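Local coordinates for protein glucose dehydrogenase (Serratia sp. FS14, PDB 7CDY) that belongs to the glucose/sorbosone dehydrogenase family, has a beta-propeller fold and carries a bound calcium ion, at residues A[293-298]-A[310-315]; A[265-270]-A[285-290]; A[317-322]-A[330-335]; A[2-7]-A[342-347]. All coordinates share one frame; numbering follows the deposited sequence. Where two conformers were deposited one is given.

Contact 1: residues A[293-298]-A[310-315]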
loop_
_atom_site.group_PDB
_atom_site.type_symbol
_atom_site.label_atom_id
_atom_site.label_comp_id
_atom_site.label_asym_id
_atom_site.label_seq_id
_atom_site.Cartn_x
_atom_site.Cartn_y
_atom_site.Cartn_z
ATOM N N LYS A 293 -3.979 0.620 16.783
ATOM C CA LYS A 293 -2.626 0.403 17.309
ATOM C C LYS A 293 -2.355 -1.080 17.567
ATOM O O LYS A 293 -2.053 -1.509 18.684
ATOM C CB LYS A 293 -2.367 1.252 18.562
ATOM C CG LYS A 293 -2.528 2.735 18.330
ATOM C CD LYS A 293 -2.330 3.538 19.610
ATOM C CE LYS A 293 -2.526 5.023 19.352
ATOM N NZ LYS A 293 -2.270 5.828 20.578
ATOM N N ALA A 294 -2.481 -1.875 16.510
ATOM C CA ALA A 294 -2.408 -3.322 16.658
ATOM C C ALA A 294 -2.057 -3.968 15.326
ATOM O O ALA A 294 -1.973 -3.308 14.286
ATOM C CB ALA A 294 -3.720 -3.893 17.213
ATOM N N LEU A 295 -1.848 -5.276 15.382
ATOM C CA LEU A 295 -1.624 -6.102 14.208
ATOM C C LEU A 295 -2.763 -7.104 14.105
ATOM O O LEU A 295 -3.077 -7.791 15.082
ATOM C CB LEU A 295 -0.290 -6.830 14.345
ATOM C CG LEU A 295 0.111 -7.764 13.202
ATOM C CD1 LEU A 295 0.352 -6.977 11.910
ATOM C CD2 LEU A 295 1.362 -8.540 13.597
ATOM N N ILE A 296 -3.395 -7.163 12.941
ATOM C CA ILE A 296 -4.522 -8.049 12.686
ATOM C C ILE A 296 -4.008 -9.283 11.966
ATOM O O ILE A 296 -3.230 -9.169 11.009
ATOM C CB ILE A 296 -5.580 -7.328 11.835
ATOM C CG1 ILE A 296 -6.147 -6.134 12.597
ATOM C CG2 ILE A 296 -6.670 -8.290 11.406
ATOM C CD1 ILE A 296 -6.915 -5.161 11.713
ATOM N N ARG A 297 -4.438 -10.465 12.406
ATOM C CA ARG A 297 -4.130 -11.705 11.702
ATOM C C ARG A 297 -5.428 -12.362 11.258
ATOM O O ARG A 297 -6.264 -12.726 12.095
ATOM C CB ARG A 297 -3.341 -12.671 12.586
ATOM C CG ARG A 297 -2.965 -13.948 11.847
ATOM C CD ARG A 297 -2.090 -14.851 12.682
ATOM N NE ARG A 297 -2.855 -15.561 13.693
ATOM C CZ ARG A 297 -3.287 -16.810 13.558
ATOM N NH1 ARG A 297 -3.038 -17.486 12.446
ATOM N NH2 ARG A 297 -3.975 -17.383 14.536
ATOM N N LEU A 298 -5.601 -12.521 9.946
ATOM C CA LEU A 298 -6.760 -13.204 9.384
ATOM C C LEU A 298 -6.346 -14.603 8.950
ATOM O O LEU A 298 -5.416 -14.755 8.150
ATOM C CB LEU A 298 -7.312 -12.437 8.184
ATOM C CG LEU A 298 -7.718 -10.986 8.438
ATOM C CD1 LEU A 298 -8.286 -10.362 7.180
ATOM C CD2 LEU A 298 -8.738 -10.941 9.567
ATOM N N ARG A 310 -6.149 -10.516 17.042
ATOM C CA ARG A 310 -5.498 -9.238 17.304
ATOM C C ARG A 310 -4.225 -9.481 18.101
ATOM O O ARG A 310 -4.244 -10.202 19.108
ATOM C CB ARG A 310 -6.427 -8.305 18.097
ATOM C CG ARG A 310 -7.727 -7.928 17.393
ATOM C CD ARG A 310 -7.463 -7.328 16.015
ATOM N NE ARG A 310 -8.665 -6.799 15.376
ATOM C CZ ARG A 310 -9.142 -5.581 15.596
ATOM N NH1 ARG A 310 -8.527 -4.775 16.453
ATOM N NH2 ARG A 310 -10.232 -5.173 14.954
ATOM N N LEU A 311 -3.130 -8.853 17.673
ATOM C CA LEU A 311 -1.826 -8.949 18.312
ATOM C C LEU A 311 -1.306 -7.544 18.582
ATOM O O LEU A 311 -1.692 -6.585 17.911
ATOM C CB LEU A 311 -0.803 -9.698 17.422
ATOM C CG LEU A 311 -1.136 -11.124 16.975
ATOM C CD1 LEU A 311 -2.079 -11.131 15.775
ATOM C CD2 LEU A 311 0.146 -11.859 16.615
ATOM N N LEU A 312 -0.409 -7.427 19.552
ATOM C CA LEU A 312 0.327 -6.171 19.873
ATOM C C LEU A 312 -0.585 -5.057 20.389
ATOM O O LEU A 312 -0.155 -3.967 20.468
ATOM C CB LEU A 312 1.104 -5.663 18.650
ATOM C CG LEU A 312 1.959 -6.665 17.883
ATOM C CD1 LEU A 312 2.765 -5.971 16.799
ATOM C CD2 LEU A 312 2.878 -7.442 18.795
ATOM N N GLY A 313 -1.765 -5.408 20.886
ATOM C CA GLY A 313 -2.726 -4.403 21.395
ATOM C C GLY A 313 -2.299 -3.678 22.669
ATOM O O GLY A 313 -2.925 -2.724 22.977
ATOM N N ASP A 314 -1.308 -4.160 23.381
ATOM C CA ASP A 314 -0.810 -3.511 24.616
ATOM C C ASP A 314 0.448 -2.683 24.320
ATOM O O ASP A 314 0.905 -2.010 25.224
ATOM C CB ASP A 314 -0.365 -4.610 25.571
ATOM C CG ASP A 314 0.820 -5.348 24.972
ATOM O OD1 ASP A 314 0.682 -5.883 23.895
ATOM O OD2 ASP A 314 1.873 -5.314 25.572
ATOM N N ARG A 315 0.843 -2.542 23.060
ATOM C CA ARG A 315 2.085 -1.819 22.809
ATOM C C ARG A 315 1.885 -0.346 22.481
ATOM O O ARG A 315 2.827 0.444 22.639
ATOM C CB ARG A 315 2.903 -2.524 21.727
ATOM C CG ARG A 315 3.427 -3.878 22.195
ATOM C CD ARG A 315 4.209 -4.585 21.108
ATOM N NE ARG A 315 5.198 -3.698 20.515
ATOM C CZ ARG A 315 6.444 -3.558 20.954
ATOM N NH1 ARG A 315 6.876 -4.273 21.990
ATOM N NH2 ARG A 315 7.260 -2.707 20.354
HETATM O O HOH W 1 -1.862 -0.727 21.275
#
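L295 and L311 face each other as an antiparallel hydrogen-bonded pair in the hairpin of strands 294-301 and 304-311, part of one four-stranded propeller sheet. Their backbone polar atoms satisfy one another. L295 N donates to L311 O at 2.9 Å in a nearly straight bond (175°), and L311 N returns to L295 O at 2.8 Å. A weaker CA-H...O contact brings R310 CA to within 3.6 Å of L295 O. Past L311 the strand gives way to a type I turn from L312 to R315, closed by R315 N on L312 O. Here a water binds K293 O at 2.7 Å and is joined to G313 O only weakly. K293 and A294 form a G1 bulge opposite A289 of the neighbouring strand.

The apolar parts lie on both faces. On one, the L295 and L311 side chains meet, and L312 CD1 reaches L295 CB at 4.0 Å. R297 CB touches L311 CD1 at 3.8 Å, while its guanidinium is held elsewhere, by E309 through NE and S284 OG through NH1. On the other face R310 runs beside I296, pointing the same way. A bend at chi2 (-55°) brings R310 CD alongside I296 CG1, which also lies over a face of the guanidinium, 3.8 Å from R310 NE. That group is satisfied beyond the pair: NE bridges to E308 and NH1 bonds Q292.

Backbone bonds thus fix the register, whereas R297 lends its CB, and R310 its CD and one guanidinium face, to the hairpin, and both spend their charge on neighbouring residues.

Contact 2: residues A[265-270]-A[285-290]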
loop_
_atom_site.group_PDB
_atom_site.type_symbol
_atom_site.label_atom_id
_atom_site.label_comp_id
_atom_site.label_asym_id
_atom_site.label_seq_id
_atom_site.Cartn_x
_atom_site.Cartn_y
_atom_site.Cartn_z
ATOM N N PRO A 265 -10.366 -0.268 12.088
ATOM C CA PRO A 265 -9.056 -0.312 12.755
ATOM C C PRO A 265 -8.049 0.659 12.164
ATOM O O PRO A 265 -7.050 0.965 12.835
ATOM C CB PRO A 265 -8.597 -1.765 12.552
ATOM C CG PRO A 265 -9.832 -2.527 12.098
ATOM C CD PRO A 265 -10.633 -1.508 11.337
ATOM N N GLY A 266 -8.283 1.149 10.937
ATOM C CA GLY A 266 -7.305 1.942 10.221
ATOM C C GLY A 266 -6.304 1.056 9.504
ATOM O O GLY A 266 -5.106 1.126 9.785
ATOM N N LEU A 267 -6.776 0.231 8.565
ATOM C CA LEU A 267 -5.928 -0.785 7.949
ATOM C C LEU A 267 -4.767 -0.159 7.187
ATOM O O LEU A 267 -4.956 0.759 6.385
ATOM C CB LEU A 267 -6.747 -1.625 6.973
ATOM C CG LEU A 267 -8.069 -2.216 7.458
ATOM C CD1 LEU A 267 -8.709 -2.996 6.323
ATOM C CD2 LEU A 267 -7.894 -3.090 8.701
ATOM N N SER A 268 -3.569 -0.694 7.410
ATOM C CA SER A 268 -2.373 -0.183 6.751
ATOM C C SER A 268 -1.333 -1.283 6.695
ATOM O O SER A 268 -0.969 -1.848 7.732
ATOM C CB SER A 268 -1.824 1.010 7.532
ATOM O OG SER A 268 -0.788 1.652 6.815
ATOM N N GLY A 269 -0.844 -1.578 5.492
ATOM C CA GLY A 269 0.125 -2.652 5.355
ATOM C C GLY A 269 -0.544 -4.008 5.273
ATOM O O GLY A 269 -1.593 -4.238 5.890
ATOM N N MET A 270 0.021 -4.920 4.487
ATOM C CA MET A 270 -0.544 -6.258 4.418
ATOM C C MET A 270 0.498 -7.220 3.877
ATOM O O MET A 270 1.235 -6.891 2.945
ATOM C CB MET A 270 -1.850 -6.327 3.600
ATOM C CG MET A 270 -1.674 -6.365 2.092
ATOM S SD MET A 270 -3.217 -6.367 1.128
ATOM C CE MET A 270 -3.948 -7.940 1.564
ATOM N N LEU A 285 -3.091 -13.868 6.798
ATOM C CA LEU A 285 -2.870 -12.553 6.210
ATOM C C LEU A 285 -2.758 -11.563 7.359
ATOM O O LEU A 285 -3.654 -11.486 8.206
ATOM C CB LEU A 285 -4.048 -12.189 5.305
ATOM C CG LEU A 285 -4.081 -10.764 4.761
ATOM C CD1 LEU A 285 -2.828 -10.505 3.940
ATOM C CD2 LEU A 285 -5.338 -10.533 3.929
ATOM N N PHE A 286 -1.656 -10.836 7.409
ATOM C CA PHE A 286 -1.408 -9.875 8.473
ATOM C C PHE A 286 -1.615 -8.454 7.957
ATOM O O PHE A 286 -1.155 -8.107 6.861
ATOM C CB PHE A 286 0.023 -10.034 8.986
ATOM C CG PHE A 286 0.237 -11.281 9.786
ATOM C CD1 PHE A 286 0.596 -12.477 9.174
ATOM C CD2 PHE A 286 0.063 -11.266 11.154
ATOM C CE1 PHE A 286 0.789 -13.629 9.921
ATOM C CE2 PHE A 286 0.263 -12.405 11.913
ATOM C CZ PHE A 286 0.627 -13.592 11.287
ATOM N N ILE A 287 -2.294 -7.628 8.758
ATOM C CA ILE A 287 -2.671 -6.272 8.372
ATOM C C ILE A 287 -2.419 -5.341 9.549
ATOM O O ILE A 287 -2.814 -5.649 10.675
ATOM C CB ILE A 287 -4.158 -6.221 7.967
ATOM C CG1 ILE A 287 -4.402 -7.073 6.708
ATOM C CG2 ILE A 287 -4.623 -4.772 7.779
ATOM C CD1 ILE A 287 -5.880 -7.307 6.409
ATOM N N GLY A 288 -1.780 -4.201 9.318
ATOM C CA GLY A 288 -1.577 -3.254 10.399
ATOM C C GLY A 288 -2.836 -2.456 10.697
ATOM O O GLY A 288 -3.678 -2.229 9.828
ATOM N N ALA A 289 -2.964 -2.031 11.956
ATOM C CA ALA A 289 -4.028 -1.126 12.384
ATOM C C ALA A 289 -3.392 0.150 12.921
ATOM O O ALA A 289 -2.635 0.109 13.904
ATOM C CB ALA A 289 -4.932 -1.776 13.437
ATOM N N LEU A 290 -3.665 1.273 12.250
ATOM C CA LEU A 290 -3.182 2.569 12.717
ATOM C C LEU A 290 -3.992 3.069 13.911
ATOM O O LEU A 290 -3.449 3.271 15.003
ATOM C CB LEU A 290 -3.218 3.593 11.576
ATOM C CG LEU A 290 -2.274 3.331 10.406
ATOM C CD1 LEU A 290 -2.688 4.179 9.195
ATOM C CD2 LEU A 290 -0.838 3.632 10.779
#
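L267 and I287 meet at the apolar centre, their side chains crossing at a slant with L267 CD2 3.8 Å from I287 CG2. Farther along this face M270 continues the layer, its CB lying 4.1 Å from I287 CG1 on the flank of the isoleucine turned from L267. Toward the other end, A289 CB packs on P265 CB at 3.8 Å. The opposite face holds a smaller patch, where S268 CB rests 3.7 Å from L290 CD1.

Outside these apolar groups runs the antiparallel ladder. L290 N donates to G266 O at 2.9 Å, almost straight (176°). S268 N reaches G288 O at the same length, 2.9 Å, but from above the carbonyl plane. The return bond is poorer: G288 N makes two weak bonds, to S268 O and to G269 O. A CA-H...O contact from M270 CA to F286 O, 3.1 Å long, follows. S268 OG, anti to its own backbone N (chi1 -171°), turns away to R320 O.

The hairpin of strands 267-273 and 284-289 is enclosed by other strands of the propeller. I287 bonds through its backbone to I296 of strand 294-301, H208 of strand 205-210 binds G269 O, and D216 of strand 216-219 receives the amide hydrogens of G266 and L267.

Contact 3: residues A[317-322]-A[330-335]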
loop_
_atom_site.group_PDB
_atom_site.type_symbol
_atom_site.label_atom_id
_atom_site.label_comp_id
_atom_site.label_asym_id
_atom_site.label_seq_id
_atom_site.Cartn_x
_atom_site.Cartn_y
_atom_site.Cartn_z
ATOM N N GLU A 317 1.416 1.231 19.598
ATOM C CA GLU A 317 2.063 1.694 18.377
ATOM C C GLU A 317 1.123 1.564 17.183
ATOM O O GLU A 317 0.474 0.529 16.997
ATOM C CB GLU A 317 3.360 0.917 18.148
ATOM C CG GLU A 317 4.389 1.199 19.243
ATOM C CD GLU A 317 5.616 0.300 19.211
ATOM O OE1 GLU A 317 6.712 0.803 19.544
ATOM O OE2 GLU A 317 5.503 -0.894 18.890
ATOM N N ARG A 318 1.060 2.626 16.380
ATOM C CA ARG A 318 0.308 2.629 15.131
ATOM C C ARG A 318 1.069 1.817 14.092
ATOM O O ARG A 318 2.198 2.168 13.737
ATOM C CB ARG A 318 0.179 4.070 14.652
ATOM C CG ARG A 318 -0.627 4.949 15.607
ATOM C CD ARG A 318 -0.413 6.430 15.321
ATOM N NE ARG A 318 -0.507 6.763 13.899
ATOM C CZ ARG A 318 -1.651 6.969 13.252
ATOM N NH1 ARG A 318 -2.811 6.867 13.891
ATOM N NH2 ARG A 318 -1.638 7.269 11.959
ATOM N N ILE A 319 0.479 0.732 13.600
ATOM C CA ILE A 319 1.186 -0.165 12.685
ATOM C C ILE A 319 0.910 0.267 11.247
ATOM O O ILE A 319 -0.221 0.165 10.765
ATOM C CB ILE A 319 0.839 -1.639 12.927
ATOM C CG1 ILE A 319 1.125 -2.041 14.385
ATOM C CG2 ILE A 319 1.619 -2.531 11.960
ATOM C CD1 ILE A 319 2.515 -1.665 14.886
ATOM N N ARG A 320 1.950 0.757 10.575
ATOM C CA ARG A 320 1.852 1.352 9.250
ATOM C C ARG A 320 2.204 0.384 8.128
ATOM O O ARG A 320 1.644 0.481 7.022
ATOM C CB ARG A 320 2.800 2.558 9.191
ATOM C CG ARG A 320 3.159 3.101 7.804
ATOM C CD ARG A 320 2.004 3.806 7.095
ATOM N NE ARG A 320 1.623 5.065 7.727
ATOM C CZ ARG A 320 0.497 5.721 7.455
ATOM N NH1 ARG A 320 -0.363 5.240 6.568
ATOM N NH2 ARG A 320 0.221 6.853 8.085
ATOM N N GLU A 321 3.124 -0.543 8.375
ATOM C CA GLU A 321 3.663 -1.398 7.324
ATOM C C GLU A 321 3.856 -2.795 7.884
ATOM O O GLU A 321 4.206 -2.950 9.059
ATOM C CB GLU A 321 5.029 -0.863 6.846
ATOM C CG GLU A 321 5.775 -1.751 5.818
ATOM C CD GLU A 321 5.122 -1.738 4.440
ATOM O OE1 GLU A 321 3.907 -2.011 4.340
ATOM O OE2 GLU A 321 5.821 -1.463 3.439
ATOM N N VAL A 322 3.594 -3.804 7.049
ATOM C CA VAL A 322 3.794 -5.210 7.394
ATOM C C VAL A 322 4.422 -5.912 6.201
ATOM O O VAL A 322 3.872 -5.865 5.095
ATOM C CB VAL A 322 2.447 -5.902 7.684
ATOM C CG1 VAL A 322 2.694 -7.305 8.211
ATOM C CG2 VAL A 322 1.590 -5.102 8.655
ATOM N N LEU A 330 7.925 -11.529 10.706
ATOM C CA LEU A 330 7.245 -10.353 10.180
ATOM C C LEU A 330 8.039 -9.113 10.550
ATOM O O LEU A 330 8.653 -9.047 11.615
ATOM C CB LEU A 330 5.837 -10.229 10.761
ATOM C CG LEU A 330 4.828 -11.305 10.383
ATOM C CD1 LEU A 330 3.535 -11.070 11.138
ATOM C CD2 LEU A 330 4.573 -11.291 8.885
ATOM N N TYR A 331 8.018 -8.125 9.661
ATOM C CA TYR A 331 8.694 -6.855 9.872
ATOM C C TYR A 331 7.672 -5.730 9.768
ATOM O O TYR A 331 6.914 -5.663 8.793
ATOM C CB TYR A 331 9.836 -6.672 8.861
ATOM C CG TYR A 331 11.028 -7.556 9.165
ATOM C CD1 TYR A 331 11.001 -8.917 8.879
ATOM C CD2 TYR A 331 12.161 -7.034 9.767
ATOM C CE1 TYR A 331 12.091 -9.732 9.179
ATOM C CE2 TYR A 331 13.251 -7.836 10.061
ATOM C CZ TYR A 331 13.207 -9.178 9.768
ATOM O OH TYR A 331 14.302 -9.967 10.069
ATOM N N LEU A 332 7.635 -4.866 10.781
ATOM C CA LEU A 332 6.652 -3.797 10.874
ATOM C C LEU A 332 7.342 -2.450 10.988
ATOM O O LEU A 332 8.472 -2.353 11.487
ATOM C CB LEU A 332 5.774 -3.952 12.130
ATOM C CG LEU A 332 5.129 -5.301 12.441
ATOM C CD1 LEU A 332 4.173 -5.173 13.626
ATOM C CD2 LEU A 332 4.423 -5.894 11.247
ATOM N N LEU A 333 6.640 -1.400 10.545
ATOM C CA LEU A 333 7.008 -0.021 10.839
ATOM C C LEU A 333 5.895 0.633 11.635
ATOM O O LEU A 333 4.713 0.366 11.391
ATOM C CB LEU A 333 7.202 0.803 9.563
ATOM C CG LEU A 333 8.304 0.325 8.618
ATOM C CD1 LEU A 333 8.258 1.070 7.275
ATOM C CD2 LEU A 333 9.674 0.455 9.262
ATOM N N THR A 334 6.264 1.490 12.582
ATOM C CA THR A 334 5.286 2.213 13.387
ATOM C C THR A 334 5.215 3.669 12.953
ATOM O O THR A 334 6.240 4.290 12.658
ATOM C CB THR A 334 5.547 2.098 14.897
ATOM O OG1 THR A 334 6.692 2.884 15.262
ATOM C CG2 THR A 334 5.773 0.658 15.288
ATOM N N ASP A 335 3.994 4.206 12.900
ATOM C CA ASP A 335 3.754 5.546 12.353
ATOM C C ASP A 335 3.754 6.575 13.477
ATOM O O ASP A 335 2.714 6.972 14.004
ATOM C CB ASP A 335 2.443 5.603 11.580
ATOM C CG ASP A 335 2.139 7.006 11.062
ATOM O OD1 ASP A 335 3.108 7.750 10.785
ATOM O OD2 ASP A 335 0.948 7.373 10.956
HETATM O O HOH W 2 3.823 6.832 8.222
#
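A classic beta bulge, with R320 and E321 both facing L333, interrupts the hairpin of strands 319-324 and 330-334 beside a salt-bridge network of R318, R320 and D335. Two arginines grip a single oxygen. R318 NH2 meets D335 OD2 at 2.8 Å on its anti side, with the oxygen lying in the guanidinium plane. R320 NH2 comes to the same oxygen at 3.0 Å from above the carboxylate, 74° out of its plane. R318 NE adds weak bonds to OD2 and to D335 O. On the other oxygen, OD1, H13 ND1 is a further partner, and R320 NE donates to a water whose bond to OD1 is weak.

Backbone bonds run beside the network: D335 N donates to R318 O at 2.8 Å, R320 N to L333 O, and L333 N to E321 O. At the bulge E321 CB packs on L333 CD1; beyond it V322 CG1 lies alongside L332 CD2 at 3.8 Å.

With donors approaching OD2 from different directions and H13 on OD1, the buried D335 carboxylate should be held in its rotation, between R320 of the bulge and the more open R318, which precedes the strand.

Contact 4: residues A[2-7]-A[342-347]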
loop_
_atom_site.group_PDB
_atom_site.type_symbol
_atom_site.label_atom_id
_atom_site.label_comp_id
_atom_site.label_asym_id
_atom_site.label_seq_id
_atom_site.Cartn_x
_atom_site.Cartn_y
_atom_site.Cartn_z
ATOM N N PRO A 2 3.240 -13.068 21.080
ATOM C CA PRO A 2 4.291 -13.021 20.061
ATOM C C PRO A 2 5.561 -12.383 20.602
ATOM O O PRO A 2 5.511 -11.651 21.589
ATOM C CB PRO A 2 3.685 -12.110 18.996
ATOM C CG PRO A 2 2.853 -11.153 19.786
ATOM C CD PRO A 2 2.281 -11.958 20.928
ATOM N N THR A 3 6.690 -12.656 19.958
ATOM C CA THR A 3 7.940 -11.996 20.302
ATOM C C THR A 3 8.076 -10.727 19.473
ATOM O O THR A 3 7.681 -10.693 18.304
ATOM C CB THR A 3 9.132 -12.918 20.023
ATOM O OG1 THR A 3 9.141 -13.294 18.638
ATOM C CG2 THR A 3 9.067 -14.171 20.902
ATOM N N VAL A 4 8.626 -9.680 20.084
ATOM C CA VAL A 4 8.888 -8.420 19.396
ATOM C C VAL A 4 10.302 -7.974 19.726
ATOM O O VAL A 4 10.667 -7.868 20.902
ATOM C CB VAL A 4 7.899 -7.307 19.789
ATOM C CG1 VAL A 4 8.233 -6.021 19.028
ATOM C CG2 VAL A 4 6.473 -7.738 19.537
ATOM N N SER A 5 11.083 -7.688 18.691
ATOM C CA SER A 5 12.401 -7.091 18.825
ATOM C C SER A 5 12.386 -5.753 18.108
ATOM O O SER A 5 12.024 -5.682 16.928
ATOM C CB SER A 5 13.456 -7.981 18.179
ATOM O OG SER A 5 14.749 -7.430 18.347
ATOM N N GLN A 6 12.763 -4.698 18.814
ATOM C CA GLN A 6 12.909 -3.387 18.195
ATOM C C GLN A 6 14.280 -3.327 17.539
ATOM O O GLN A 6 15.306 -3.378 18.225
ATOM C CB GLN A 6 12.748 -2.287 19.238
ATOM C CG GLN A 6 12.917 -0.896 18.652
ATOM C CD GLN A 6 12.638 0.191 19.655
ATOM O OE1 GLN A 6 11.521 0.320 20.153
ATOM N NE2 GLN A 6 13.652 0.981 19.963
ATOM N N LEU A 7 14.308 -3.234 16.212
ATOM C CA LEU A 7 15.564 -3.223 15.475
ATOM C C LEU A 7 16.107 -1.826 15.240
ATOM O O LEU A 7 17.321 -1.670 15.065
ATOM C CB LEU A 7 15.388 -3.906 14.116
ATOM C CG LEU A 7 14.843 -5.333 14.124
ATOM C CD1 LEU A 7 14.736 -5.861 12.703
ATOM C CD2 LEU A 7 15.729 -6.235 14.978
ATOM N N LEU A 342 10.220 -3.054 13.698
ATOM C CA LEU A 342 10.003 -4.165 14.618
ATOM C C LEU A 342 10.097 -5.494 13.887
ATOM O O LEU A 342 9.614 -5.633 12.756
ATOM C CB LEU A 342 8.608 -4.093 15.246
ATOM C CG LEU A 342 8.247 -2.794 15.959
ATOM C CD1 LEU A 342 6.812 -2.855 16.464
ATOM C CD2 LEU A 342 9.216 -2.500 17.101
ATOM N N LYS A 343 10.675 -6.482 14.556
ATOM C CA LYS A 343 10.734 -7.854 14.072
ATOM C C LYS A 343 9.843 -8.700 14.978
ATOM O O LYS A 343 10.036 -8.721 16.202
ATOM C CB LYS A 343 12.180 -8.344 14.116
ATOM C CG LYS A 343 12.408 -9.753 13.624
ATOM C CD LYS A 343 13.894 -10.076 13.739
ATOM C CE LYS A 343 14.162 -11.562 13.748
ATOM N NZ LYS A 343 15.618 -11.856 13.888
ATOM N N VAL A 344 8.879 -9.354 14.362
ATOM C CA VAL A 344 7.809 -10.036 15.132
ATOM C C VAL A 344 7.713 -11.504 14.760
ATOM O O VAL A 344 7.708 -11.830 13.620
ATOM C CB VAL A 344 6.457 -9.341 14.903
ATOM C CG1 VAL A 344 5.375 -10.033 15.699
ATOM C CG2 VAL A 344 6.509 -7.872 15.272
ATOM N N GLY A 345 7.653 -12.341 15.792
ATOM C CA GLY A 345 7.563 -13.796 15.628
ATOM C C GLY A 345 6.448 -14.379 16.476
ATOM O O GLY A 345 5.997 -13.763 17.368
ATOM N N ALA A 346 6.069 -15.590 16.169
ATOM C CA ALA A 346 4.955 -16.238 16.886
ATOM C C ALA A 346 5.303 -16.641 18.316
ATOM O O ALA A 346 4.386 -16.570 19.086
ATOM C CB ALA A 346 4.372 -17.352 16.068
ATOM N N SER A 347 6.526 -17.050 18.619
ATOM C CA SER A 347 6.969 -17.426 20.015
ATOM C C SER A 347 8.412 -17.909 19.960
ATOM O O SER A 347 8.865 -18.400 21.012
ATOM C CB SER A 347 6.178 -18.462 20.878
ATOM O OG SER A 347 5.434 -19.355 20.098
HETATM O O HOH W 3 10.693 -11.399 17.259
#
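V4 pairs with V344 where the first strand of the chain, 3-19, joins the last, 339-345, the velcro-like closure by which a beta-propeller ring is sealed from its two termini. Four antiparallel pairs run from T3–G345 to Q6–L342.

The tightly packed side is that of strand 339-345, where L342 and V344 are buried, V344 backed by L332 of the next strand. L342 CD2 lies 4.1 Å from V4 CG1 and also touches Q6 CA; on the other face, L7 CD1 covers K343 CB at 3.8 Å. The extended K343 chain carries its ammonium away to the ring of Y329 in a cation-pi contact. In the middle, S5 N donates to K343 O at 2.9 Å and K343 N to S5 O at 2.8 Å, both in the plane of the accepting carbonyl and close to straight.

The outer strand is the open side: P2, T3 and Q6 are exposed, as is S347 past the end of the inner strand. P2 CB still comes within 3.3 Å of G345 O, but the T3 N to G345 O bond is more bent (145°), although G345 N answers it at T3 O. A water takes part here: T3 OG1, placed between backbone N and carbonyl carbon (chi1 58°), lies 2.8 Å from it, and the same water donates to K343 O at 3.0 Å.

Overall arrangement
Contacts 1 and 2 belong to one four-stranded sheet, joined where strands 284-289 and 294-301 pair; contacts 3 and 4 likewise share another, through strands 330-334 and 339-345. All lie on the same side of the chain's centre. Contact 2, its centre about 10 Å from that of the chain, and contact 3, about 12 Å, are buried, whereas contact 1 and especially contact 4, about 22 Å out, are partly exposed. Chemistry follows place: apolar packing and irregular backbone bonds in contact 2, a charge network centred on buried D335 in contact 3, two backbone bonds and outward-turned arginines in contact 1, a regular four-pair ladder in contact 4. Contact 4 alone joins the chain's ends, enclosing the other three in sequence.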